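Local structure of cell surface protein (Putative S-layer protein) (Clostridioides difficile R20291, 5NJL) at residues Leu67-Thr78 with Asp203-Ser214; Thr255-Lys263 with Glu273-Leu284. The protein is a putative S-layer protein of the cell wall that shows cell adhesion in vitro and probably serves as an adhesin. All coordinates share one frame; numbering follows the deposited sequence.

Contact 1 (Leu67-Thr78 with Asp203-Ser214). With SO4 (sulfate ion), chain R; SO4 (sulfate ion), chain F; SO4 (sulfate ion), chain H.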
loop_
_atom_site.group_PDB
_atom_site.type_symbol
_atom_site.label_atom_id
_atom_site.label_comp_id
_atom_site.label_asym_id
_atom_site.label_seq_id
_atom_site.Cartn_x
_atom_site.Cartn_y
_atom_site.Cartn_z
ATOM N N LEU A 67 -7.267 -27.464 -2.167
ATOM C CA LEU A 67 -6.464 -27.308 -0.954
ATOM C C LEU A 67 -6.769 -28.462 0.011
ATOM O O LEU A 67 -7.932 -28.702 0.350
ATOM C CB LEU A 67 -6.799 -25.975 -0.284
ATOM C CG LEU A 67 -5.958 -25.535 0.898
ATOM C CD1 LEU A 67 -4.495 -25.461 0.518
ATOM C CD2 LEU A 67 -6.483 -24.202 1.399
ATOM N N GLY A 68 -5.731 -29.179 0.408
ATOM C CA GLY A 68 -5.881 -30.387 1.240
ATOM C C GLY A 68 -6.219 -30.085 2.684
ATOM O O GLY A 68 -6.125 -28.926 3.137
ATOM N N GLU A 69 -6.602 -31.135 3.417
ATOM C CA GLU A 69 -6.934 -31.015 4.851
ATOM C C GLU A 69 -5.717 -30.536 5.628
ATOM O O GLU A 69 -4.609 -31.044 5.443
ATOM C CB GLU A 69 -7.446 -32.354 5.413
ATOM C CG GLU A 69 -8.763 -32.859 4.805
ATOM C CD GLU A 69 -9.977 -31.967 5.071
ATOM O OE1 GLU A 69 -9.969 -31.168 6.036
ATOM O OE2 GLU A 69 -10.961 -32.065 4.302
ATOM N N ASN A 70 -5.906 -29.515 6.461
ATOM C CA ASN A 70 -4.814 -28.893 7.239
ATOM C C ASN A 70 -3.660 -28.377 6.378
ATOM O O ASN A 70 -2.527 -28.254 6.859
ATOM C CB ASN A 70 -4.314 -29.826 8.378
ATOM C CG ASN A 70 -4.921 -29.484 9.746
ATOM O OD1 ASN A 70 -5.468 -28.407 9.954
ATOM N ND2 ASN A 70 -4.830 -30.413 10.675
ATOM N N LYS A 71 -3.959 -28.058 5.115
ATOM C CA LYS A 71 -3.006 -27.335 4.255
ATOM C C LYS A 71 -3.465 -25.882 4.156
ATOM O O LYS A 71 -4.590 -25.528 4.559
ATOM C CB LYS A 71 -2.909 -27.952 2.859
ATOM C CG LYS A 71 -2.501 -29.428 2.844
ATOM C CD LYS A 71 -1.117 -29.636 3.421
ATOM C CE LYS A 71 -0.678 -31.072 3.214
ATOM N NZ LYS A 71 0.698 -31.260 3.726
ATOM N N GLU A 72 -2.574 -25.047 3.636
ATOM C CA GLU A 72 -2.869 -23.637 3.469
ATOM C C GLU A 72 -2.290 -23.038 2.194
ATOM O O GLU A 72 -1.390 -23.601 1.562
ATOM C CB GLU A 72 -2.380 -22.848 4.688
ATOM C CG GLU A 72 -0.890 -22.939 4.945
ATOM C CD GLU A 72 -0.503 -22.318 6.278
ATOM O OE1 GLU A 72 -1.103 -22.681 7.318
ATOM O OE2 GLU A 72 0.416 -21.477 6.277
ATOM N N LEU A 73 -2.827 -21.868 1.867
ATOM C CA LEU A 73 -2.499 -21.126 0.650
ATOM C C LEU A 73 -2.383 -19.663 1.081
ATOM O O LEU A 73 -3.164 -19.219 1.927
ATOM C CB LEU A 73 -3.668 -21.288 -0.326
ATOM C CG LEU A 73 -3.536 -21.198 -1.830
ATOM C CD1 LEU A 73 -2.426 -22.117 -2.334
ATOM C CD2 LEU A 73 -4.880 -21.552 -2.464
ATOM N N ILE A 74 -1.424 -18.931 0.520
ATOM C CA ILE A 74 -1.249 -17.508 0.811
ATOM C C ILE A 74 -1.654 -16.726 -0.435
ATOM O O ILE A 74 -1.237 -17.087 -1.521
ATOM C CB ILE A 74 0.230 -17.181 1.144
ATOM C CG1 ILE A 74 0.743 -18.030 2.322
ATOM C CG2 ILE A 74 0.409 -15.698 1.468
ATOM C CD1 ILE A 74 0.112 -17.684 3.652
ATOM N N VAL A 75 -2.489 -15.702 -0.269
ATOM C CA VAL A 75 -2.873 -14.801 -1.368
ATOM C C VAL A 75 -2.411 -13.384 -0.994
ATOM O O VAL A 75 -2.778 -12.896 0.082
ATOM C CB VAL A 75 -4.402 -14.794 -1.588
ATOM C CG1 VAL A 75 -4.802 -13.844 -2.706
ATOM C CG2 VAL A 75 -4.923 -16.206 -1.864
ATOM N N THR A 76 -1.619 -12.738 -1.859
ATOM C CA THR A 76 -1.290 -11.306 -1.667
ATOM C C THR A 76 -1.953 -10.432 -2.719
ATOM O O THR A 76 -2.085 -10.834 -3.871
ATOM C CB THR A 76 0.222 -11.053 -1.617
ATOM O OG1 THR A 76 0.820 -11.266 -2.896
ATOM C CG2 THR A 76 0.878 -11.981 -0.591
ATOM N N ILE A 77 -2.460 -9.293 -2.278
ATOM C CA ILE A 77 -3.160 -8.327 -3.119
ATOM C C ILE A 77 -2.309 -7.051 -3.090
ATOM O O ILE A 77 -2.104 -6.457 -2.013
ATOM C CB ILE A 77 -4.557 -8.055 -2.571
ATOM C CG1 ILE A 77 -5.362 -9.374 -2.469
ATOM C CG2 ILE A 77 -5.295 -6.990 -3.391
ATOM C CD1 ILE A 77 -6.771 -9.175 -1.956
ATOM N N THR A 78 -1.803 -6.673 -4.257
ATOM C CA THR A 78 -1.018 -5.460 -4.455
ATOM C C THR A 78 -1.752 -4.516 -5.434
ATOM O O THR A 78 -2.158 -4.932 -6.510
ATOM C CB THR A 78 0.377 -5.816 -4.971
ATOM O OG1 THR A 78 1.011 -6.720 -4.059
ATOM C CG2 THR A 78 1.256 -4.573 -5.111
ATOM N N ASP A 203 3.599 0.881 -6.178
ATOM C CA ASP A 203 2.803 -0.213 -5.600
ATOM C C ASP A 203 2.402 0.101 -4.169
ATOM O O ASP A 203 3.124 0.795 -3.465
ATOM C CB ASP A 203 3.594 -1.510 -5.517
ATOM C CG ASP A 203 3.807 -2.160 -6.832
ATOM O OD1 ASP A 203 3.305 -1.687 -7.880
ATOM O OD2 ASP A 203 4.510 -3.194 -6.820
ATOM N N VAL A 204 1.253 -0.415 -3.757
ATOM C CA VAL A 204 0.813 -0.412 -2.366
ATOM C C VAL A 204 0.351 -1.852 -2.075
ATOM O O VAL A 204 -0.608 -2.317 -2.665
ATOM C CB VAL A 204 -0.371 0.551 -2.111
ATOM C CG1 VAL A 204 -0.725 0.570 -0.628
ATOM C CG2 VAL A 204 -0.087 1.971 -2.632
ATOM N N GLN A 205 1.060 -2.558 -1.207
ATOM C CA GLN A 205 0.601 -3.864 -0.728
ATOM C C GLN A 205 -0.593 -3.685 0.178
ATOM O O GLN A 205 -0.533 -2.973 1.163
ATOM C CB GLN A 205 1.724 -4.587 -0.021
ATOM C CG GLN A 205 2.792 -5.080 -0.990
ATOM C CD GLN A 205 4.192 -4.719 -0.541
ATOM O OE1 GLN A 205 4.836 -5.471 0.200
ATOM N NE2 GLN A 205 4.671 -3.549 -0.980
ATOM N N LEU A 206 -1.708 -4.286 -0.198
ATOM C CA LEU A 206 -2.948 -4.098 0.522
ATOM C C LEU A 206 -3.256 -5.220 1.503
ATOM O O LEU A 206 -3.852 -4.970 2.548
ATOM C CB LEU A 206 -4.099 -3.967 -0.461
ATOM C CG LEU A 206 -4.059 -2.706 -1.335
ATOM C CD1 LEU A 206 -5.188 -2.789 -2.351
ATOM C CD2 LEU A 206 -4.181 -1.450 -0.474
ATOM N N ALA A 207 -2.911 -6.457 1.149
ATOM C CA ALA A 207 -3.316 -7.595 1.978
ATOM C C ALA A 207 -2.467 -8.812 1.772
ATOM O O ALA A 207 -1.867 -9.000 0.723
ATOM C CB ALA A 207 -4.779 -7.930 1.752
ATOM N N GLU A 208 -2.415 -9.634 2.816
ATOM C CA GLU A 208 -1.840 -10.972 2.767
ATOM C C GLU A 208 -2.886 -11.832 3.483
ATOM O O GLU A 208 -3.159 -11.614 4.669
ATOM C CB GLU A 208 -0.505 -10.957 3.501
ATOM C CG GLU A 208 0.214 -12.280 3.681
ATOM C CD GLU A 208 1.255 -12.199 4.808
ATOM O OE1 GLU A 208 2.199 -11.371 4.696
ATOM O OE2 GLU A 208 1.111 -12.950 5.815
ATOM N N ILE A 209 -3.534 -12.737 2.753
ATOM C CA ILE A 209 -4.604 -13.565 3.312
ATOM C C ILE A 209 -4.114 -15.000 3.311
ATOM O O ILE A 209 -3.726 -15.514 2.267
ATOM C CB ILE A 209 -5.914 -13.452 2.523
ATOM C CG1 ILE A 209 -6.370 -11.995 2.429
ATOM C CG2 ILE A 209 -7.012 -14.309 3.148
ATOM C CD1 ILE A 209 -6.114 -11.398 1.068
ATOM N N THR A 210 -4.121 -15.633 4.493
ATOM C CA THR A 210 -3.748 -17.042 4.635
ATOM C C THR A 210 -5.036 -17.855 4.696
ATOM O O THR A 210 -5.889 -17.605 5.531
ATOM C CB THR A 210 -2.905 -17.275 5.903
ATOM O OG1 THR A 210 -1.752 -16.436 5.838
ATOM C CG2 THR A 210 -2.450 -18.745 6.000
ATOM N N ILE A 211 -5.189 -18.788 3.760
ATOM C CA ILE A 211 -6.377 -19.610 3.671
ATOM C C ILE A 211 -5.981 -20.978 4.228
ATOM O O ILE A 211 -5.037 -21.571 3.761
ATOM C CB ILE A 211 -6.868 -19.785 2.220
ATOM C CG1 ILE A 211 -7.093 -18.423 1.547
ATOM C CG2 ILE A 211 -8.178 -20.562 2.209
ATOM C CD1 ILE A 211 -7.238 -18.549 0.040
ATOM N N LYS A 212 -6.711 -21.444 5.232
ATOM C CA LYS A 212 -6.381 -22.693 5.916
ATOM C C LYS A 212 -7.561 -23.617 5.817
ATOM O O LYS A 212 -8.682 -23.240 6.176
ATOM C CB LYS A 212 -6.053 -22.419 7.379
ATOM C CG LYS A 212 -4.766 -21.642 7.559
ATOM C CD LYS A 212 -4.464 -21.353 9.026
ATOM C CE LYS A 212 -3.204 -20.515 9.165
ATOM N NZ LYS A 212 -2.692 -20.432 10.562
ATOM N N ASN A 213 -7.333 -24.824 5.310
ATOM C CA ASN A 213 -8.406 -25.822 5.280
ATOM C C ASN A 213 -8.408 -26.563 6.631
ATOM O O ASN A 213 -7.926 -27.697 6.746
ATOM C CB ASN A 213 -8.231 -26.802 4.124
ATOM C CG ASN A 213 -9.450 -27.690 3.926
ATOM O OD1 ASN A 213 -10.504 -27.471 4.526
ATOM N ND2 ASN A 213 -9.322 -28.665 3.042
ATOM N N SER A 214 -8.928 -25.873 7.636
ATOM C CA SER A 214 -8.900 -26.339 9.014
ATOM C C SER A 214 -9.984 -25.630 9.803
ATOM O O SER A 214 -10.505 -24.573 9.378
ATOM C CB SER A 214 -7.571 -26.019 9.692
ATOM O OG SER A 214 -6.452 -26.332 8.902
HETATM S S SO4 R . -6.829 -34.184 1.175
HETATM O O1 SO4 R . -7.051 -35.643 1.047
HETATM O O2 SO4 R . -5.690 -33.801 0.302
HETATM O O3 SO4 R . -6.502 -33.867 2.582
HETATM O O4 SO4 R . -8.067 -33.463 0.780
HETATM S S SO4 F . 7.123 0.539 -7.528
HETATM O O1 SO4 F . 6.429 1.179 -8.684
HETATM O O2 SO4 F . 7.841 -0.674 -7.996
HETATM O O3 SO4 F . 6.159 0.173 -6.467
HETATM O O4 SO4 F . 8.104 1.492 -6.953
HETATM S S SO4 H . -13.080 -29.897 1.321
HETATM O O1 SO4 H . -13.026 -29.837 -0.162
HETATM O O2 SO4 H . -13.871 -31.094 1.704
HETATM O O3 SO4 H . -13.785 -28.684 1.807
HETATM O O4 SO4 H . -11.715 -30.009 1.900
HETATM O O HOH W 1 -4.186 -25.256 7.789
#
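Two neighbouring antiparallel strands of a mixed sheet, 72-78 and 204-212, pair here, with a classic beta bulge at one end and a type II turn, Gly-68 to Lys-71, at the other. At the bulge Ile-77 O accepts from two donors, Leu-206 N at 2.9 Å and Ala-207 N at 3.3 Å. Leu-73, Val-75, Ile-77, Ala-207, Ile-209 and Ile-211 share one face, where Leu-73, Val-75 and Ile-211 touch helix 57-65. There Val-75 CG2 meets Ile-211 CD1 at 3.8 Å, the side chains crossing at a slant. On the other face Ile-74 CD1 lies against Thr-210, both side chains pointing the same way. Beyond the strands, Asn-213 N bonds to Lys-71 O and its O takes Asn-70 N at 2.7 Å. Its CG stands opposite its backbone N (chi1 -170°), which carries ND2 to a weak bond with Leu-67 O and to a sulfate oxygen, N-H...O angle 160°. Ser-214 OG donates to Asn-70 OD1 at 2.5 Å, in the carbonyl plane. Glu-72 OE1 stays 4.3 Å from Lys-212 NZ, beyond a salt bridge; Glu-72 pairs with Lys-263 and Lys-212 with Glu-273. The apolar face thus packs on helix 57-65, while hydrogen bonds hold the turn to Asn-213 and Ser-214.

Contact 2 (Thr255-Lys263 with Glu273-Leu284). With SO4 (sulfate ion), chain T.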
loop_
_atom_site.group_PDB
_atom_site.type_symbol
_atom_site.label_atom_id
_atom_site.label_comp_id
_atom_site.label_asym_id
_atom_site.label_seq_id
_atom_site.Cartn_x
_atom_site.Cartn_y
_atom_site.Cartn_z
ATOM N N THR A 255 0.988 -6.730 20.553
ATOM C CA THR A 255 -0.007 -7.156 21.559
ATOM C C THR A 255 0.596 -7.651 22.891
ATOM O O THR A 255 -0.112 -7.692 23.905
ATOM C CB THR A 255 -0.900 -8.308 21.010
ATOM O OG1 THR A 255 -1.187 -8.093 19.620
ATOM C CG2 THR A 255 -2.224 -8.434 21.797
ATOM N N GLY A 256 1.880 -8.033 22.892
ATOM C CA GLY A 256 2.478 -8.786 23.995
ATOM C C GLY A 256 2.520 -10.273 23.692
ATOM O O GLY A 256 3.555 -10.924 23.882
ATOM N N LYS A 257 1.388 -10.800 23.209
ATOM C CA LYS A 257 1.176 -12.241 23.010
ATOM C C LYS A 257 2.141 -12.900 22.024
ATOM O O LYS A 257 2.293 -12.441 20.897
ATOM C CB LYS A 257 -0.279 -12.508 22.583
ATOM C CG LYS A 257 -1.259 -12.360 23.737
ATOM C CD LYS A 257 -2.721 -12.359 23.316
ATOM C CE LYS A 257 -3.624 -12.613 24.520
ATOM N NZ LYS A 257 -5.060 -12.307 24.271
ATOM N N TYR A 258 2.796 -13.966 22.479
ATOM C CA TYR A 258 3.543 -14.889 21.620
ATOM C C TYR A 258 2.555 -16.010 21.231
ATOM O O TYR A 258 1.461 -16.068 21.806
ATOM C CB TYR A 258 4.740 -15.465 22.384
ATOM C CG TYR A 258 5.751 -14.422 22.829
ATOM C CD1 TYR A 258 5.518 -13.608 23.948
ATOM C CD2 TYR A 258 6.951 -14.251 22.136
ATOM C CE1 TYR A 258 6.448 -12.653 24.351
ATOM C CE2 TYR A 258 7.886 -13.297 22.528
ATOM C CZ TYR A 258 7.635 -12.503 23.635
ATOM O OH TYR A 258 8.573 -11.570 24.015
ATOM N N LYS A 259 2.912 -16.869 20.262
ATOM C CA LYS A 259 2.080 -18.043 19.907
ATOM C C LYS A 259 2.771 -19.157 19.134
ATOM O O LYS A 259 3.810 -18.945 18.509
ATOM C CB LYS A 259 0.765 -17.655 19.207
ATOM C CG LYS A 259 0.836 -16.667 18.053
ATOM C CD LYS A 259 -0.509 -15.947 17.929
ATOM C CE LYS A 259 -0.527 -14.877 16.850
ATOM N NZ LYS A 259 -0.934 -15.424 15.526
ATOM N N PHE A 260 2.193 -20.361 19.240
ATOM C CA PHE A 260 2.494 -21.486 18.350
ATOM C C PHE A 260 1.183 -22.166 17.915
ATOM O O PHE A 260 0.106 -21.885 18.457
ATOM C CB PHE A 260 3.493 -22.474 18.973
ATOM C CG PHE A 260 2.908 -23.386 20.038
ATOM C CD1 PHE A 260 2.713 -22.931 21.344
ATOM C CD2 PHE A 260 2.590 -24.710 19.745
ATOM C CE1 PHE A 260 2.192 -23.769 22.332
ATOM C CE2 PHE A 260 2.068 -25.551 20.723
ATOM C CZ PHE A 260 1.867 -25.078 22.020
ATOM N N THR A 261 1.279 -23.018 16.902
ATOM C CA THR A 261 0.101 -23.679 16.350
ATOM C C THR A 261 0.303 -25.180 16.409
ATOM O O THR A 261 1.428 -25.668 16.292
ATOM C CB THR A 261 -0.172 -23.266 14.883
ATOM O OG1 THR A 261 0.977 -23.568 14.086
ATOM C CG2 THR A 261 -0.494 -21.793 14.791
ATOM N N ILE A 262 -0.799 -25.897 16.611
ATOM C CA ILE A 262 -0.810 -27.349 16.500
ATOM C C ILE A 262 -1.872 -27.660 15.476
ATOM O O ILE A 262 -3.035 -27.291 15.661
ATOM C CB ILE A 262 -1.218 -28.070 17.815
ATOM C CG1 ILE A 262 -0.581 -27.402 19.031
ATOM C CG2 ILE A 262 -0.865 -29.558 17.740
ATOM C CD1 ILE A 262 -1.390 -27.581 20.297
ATOM N N LYS A 263 -1.461 -28.280 14.384
ATOM C CA LYS A 263 -2.407 -28.839 13.421
ATOM C C LYS A 263 -2.540 -30.304 13.795
ATOM O O LYS A 263 -1.538 -30.972 14.057
ATOM C CB LYS A 263 -1.895 -28.708 11.989
ATOM C CG LYS A 263 -1.790 -27.263 11.523
ATOM C CD LYS A 263 -1.346 -27.134 10.061
ATOM C CE LYS A 263 -1.541 -25.697 9.571
ATOM N NZ LYS A 263 -1.451 -25.480 8.090
ATOM N N GLU A 273 -6.803 -26.692 13.514
ATOM C CA GLU A 273 -5.605 -25.943 13.856
ATOM C C GLU A 273 -5.857 -25.077 15.058
ATOM O O GLU A 273 -6.691 -24.160 15.044
ATOM C CB GLU A 273 -5.065 -25.072 12.728
ATOM C CG GLU A 273 -3.714 -24.496 13.121
ATOM C CD GLU A 273 -3.291 -23.336 12.255
ATOM O OE1 GLU A 273 -3.928 -22.258 12.360
ATOM O OE2 GLU A 273 -2.324 -23.512 11.494
ATOM N N LEU A 274 -5.076 -25.356 16.084
ATOM C CA LEU A 274 -5.244 -24.743 17.365
ATOM C C LEU A 274 -4.074 -23.779 17.535
ATOM O O LEU A 274 -2.920 -24.185 17.458
ATOM C CB LEU A 274 -5.206 -25.837 18.431
ATOM C CG LEU A 274 -5.613 -25.470 19.849
ATOM C CD1 LEU A 274 -6.900 -24.654 19.881
ATOM C CD2 LEU A 274 -5.751 -26.759 20.658
ATOM N N THR A 275 -4.394 -22.512 17.751
ATOM C CA THR A 275 -3.393 -21.508 18.089
ATOM C C THR A 275 -3.296 -21.421 19.618
ATOM O O THR A 275 -4.302 -21.252 20.303
ATOM C CB THR A 275 -3.768 -20.153 17.465
ATOM O OG1 THR A 275 -3.861 -20.310 16.042
ATOM C CG2 THR A 275 -2.727 -19.097 17.777
ATOM N N VAL A 276 -2.087 -21.588 20.140
ATOM C CA VAL A 276 -1.835 -21.471 21.578
ATOM C C VAL A 276 -1.011 -20.196 21.842
ATOM O O VAL A 276 0.180 -20.141 21.501
ATOM C CB VAL A 276 -1.089 -22.704 22.111
ATOM C CG1 VAL A 276 -0.918 -22.607 23.633
ATOM C CG2 VAL A 276 -1.817 -23.986 21.705
ATOM N N GLU A 277 -1.651 -19.193 22.450
ATOM C CA GLU A 277 -1.028 -17.880 22.652
ATOM C C GLU A 277 -1.004 -17.427 24.111
ATOM O O GLU A 277 -1.933 -17.710 24.882
ATOM C CB GLU A 277 -1.702 -16.815 21.772
ATOM C CG GLU A 277 -3.056 -16.303 22.239
ATOM C CD GLU A 277 -3.716 -15.394 21.217
ATOM O OE1 GLU A 277 -4.864 -14.966 21.467
ATOM O OE2 GLU A 277 -3.096 -15.108 20.165
ATOM N N SER A 278 0.065 -16.700 24.448
ATOM C CA SER A 278 0.351 -16.250 25.812
ATOM C C SER A 278 1.324 -15.059 25.830
ATOM O O SER A 278 2.353 -15.076 25.133
ATOM C CB SER A 278 0.977 -17.396 26.604
ATOM O OG SER A 278 1.069 -17.080 27.982
ATOM N N THR A 279 1.005 -14.046 26.641
ATOM C CA THR A 279 1.967 -12.977 26.973
ATOM C C THR A 279 3.208 -13.564 27.674
ATOM O O THR A 279 4.340 -13.189 27.364
ATOM C CB THR A 279 1.329 -11.876 27.852
ATOM O OG1 THR A 279 0.667 -12.472 28.971
ATOM C CG2 THR A 279 0.310 -11.062 27.060
ATOM N N ASN A 280 2.982 -14.503 28.592
ATOM C CA ASN A 280 4.062 -15.253 29.232
ATOM C C ASN A 280 4.688 -16.224 28.234
ATOM O O ASN A 280 3.984 -17.043 27.652
ATOM C CB ASN A 280 3.514 -16.026 30.440
ATOM C CG ASN A 280 4.611 -16.590 31.329
ATOM O OD1 ASN A 280 5.468 -17.363 30.887
ATOM N ND2 ASN A 280 4.570 -16.227 32.605
ATOM N N GLU A 281 6.008 -16.148 28.068
ATOM C CA GLU A 281 6.738 -16.968 27.084
ATOM C C GLU A 281 7.327 -18.274 27.651
ATOM O O GLU A 281 7.657 -19.186 26.887
ATOM C CB GLU A 281 7.836 -16.123 26.417
ATOM C CG GLU A 281 8.543 -16.805 25.250
ATOM C CD GLU A 281 9.239 -15.834 24.314
ATOM O OE1 GLU A 281 9.423 -16.184 23.129
ATOM O OE2 GLU A 281 9.600 -14.723 24.751
ATOM N N LYS A 282 7.475 -18.364 28.972
ATOM C CA LYS A 282 7.893 -19.615 29.611
ATOM C C LYS A 282 6.739 -20.623 29.610
ATOM O O LYS A 282 6.934 -21.781 29.243
ATOM C CB LYS A 282 8.383 -19.368 31.043
ATOM C CG LYS A 282 8.846 -20.628 31.766
ATOM C CD LYS A 282 9.682 -20.319 32.994
ATOM C CE LYS A 282 10.194 -21.598 33.638
ATOM N NZ LYS A 282 11.185 -21.323 34.713
ATOM N N ASP A 283 5.552 -20.163 30.019
ATOM C CA ASP A 283 4.334 -20.999 30.110
ATOM C C ASP A 283 3.952 -21.612 28.763
ATOM O O ASP A 283 3.576 -22.783 28.681
ATOM C CB ASP A 283 3.137 -20.171 30.618
ATOM C CG ASP A 283 3.318 -19.665 32.051
ATOM O OD1 ASP A 283 4.212 -20.157 32.776
ATOM O OD2 ASP A 283 2.558 -18.756 32.446
ATOM N N LEU A 284 4.045 -20.791 27.721
ATOM C CA LEU A 284 3.780 -21.207 26.350
ATOM C C LEU A 284 4.750 -22.300 25.894
ATOM O O LEU A 284 4.324 -23.303 25.317
ATOM C CB LEU A 284 3.850 -19.986 25.434
ATOM C CG LEU A 284 3.392 -20.095 23.976
ATOM C CD1 LEU A 284 2.727 -18.789 23.553
ATOM C CD2 LEU A 284 4.551 -20.450 23.041
HETATM S S SO4 T . 2.795 -12.609 32.227
HETATM O O1 SO4 T . 3.400 -13.743 32.964
HETATM O O2 SO4 T . 3.126 -12.731 30.790
HETATM O O3 SO4 T . 1.323 -12.610 32.397
HETATM O O4 SO4 T . 3.338 -11.330 32.742
#
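Phe-260 holds CG between its backbone N and carbonyl carbon (chi1 76°), which lays the ring alongside Val-276, while Leu-284, with CG opposite its own N (chi1 -170°), reaches back from the helix to the same ring. Val-276 CG2 sits over the ring face in a CH-pi contact, 4.3 Å from the centroid, and Leu-284 CD2 comes within 3.5 Å of Phe-260 CD1. Ile-262 CD1 touches Val-276 CG2 from further along the strand. These residues lie on the face of the 258-265/271-278 beta hairpin that the C-terminal helix 281-291 covers; its Leu-291 also reaches Phe-260 and Ile-262. Paired main-chain bonds join Tyr-258 with Ser-278, Phe-260 with Val-276 and Ile-262 with Leu-274.

Near the helix start, the carboxylate of Glu-281 lies over one face of the Tyr-258 ring, the two planes 37° apart, with Glu-281 OE2 3.1 Å from Tyr-258 CE2, while Ser-278 O meets the ring edge in plane. Asn-280 is the N-cap: its OD1 takes Asp-283 N at 2.9 Å, from above the carbonyl plane, and its ND2 reaches a sulfate that Thr-279 OG1 also binds. Ser-278 OG donates to Asn-280 O.

Glu-277, on the other face, makes a long salt bridge through OE1 with NZ of Lys-257, from the loop before the strand, 3.9 Å. Lys-263 CE packs on Glu-273 OE2, although Lys-263 NZ pairs with Glu-72 and Glu-273 OE1 with Lys-212. Apolar contacts therefore join helix to hairpin, with the Glu-281 carboxylate over Tyr-258 near the helix start, whereas Lys-259, Lys-263, Glu-273 and Glu-277 occupy the other face.

In the fold
Contact 1 and contact 2 belong to two different mixed sheets, their centres about 21 Å apart, yet they meet directly through two salt bridges. Lys-212 NZ reaches Glu-273 OE1 at 2.8 Å, and Lys-263 NZ reaches Glu-72 OE1 at 2.9 Å. Each bridge takes one residue from each contact, so the Glu-72/Lys-212 pair is tied to the Lys-263/Glu-273 pair. Lys-263 NZ also bonds to Asn-70 O, and Ser-214 CB packs 4.0 Å from Glu-273 N. The chain passes from strand 204-212 into strand 215-219, which lies beside strand 271-278; covalent continuity and charge thus join the sheets at one junction. The sulfates probably come from the crystallisation liquor.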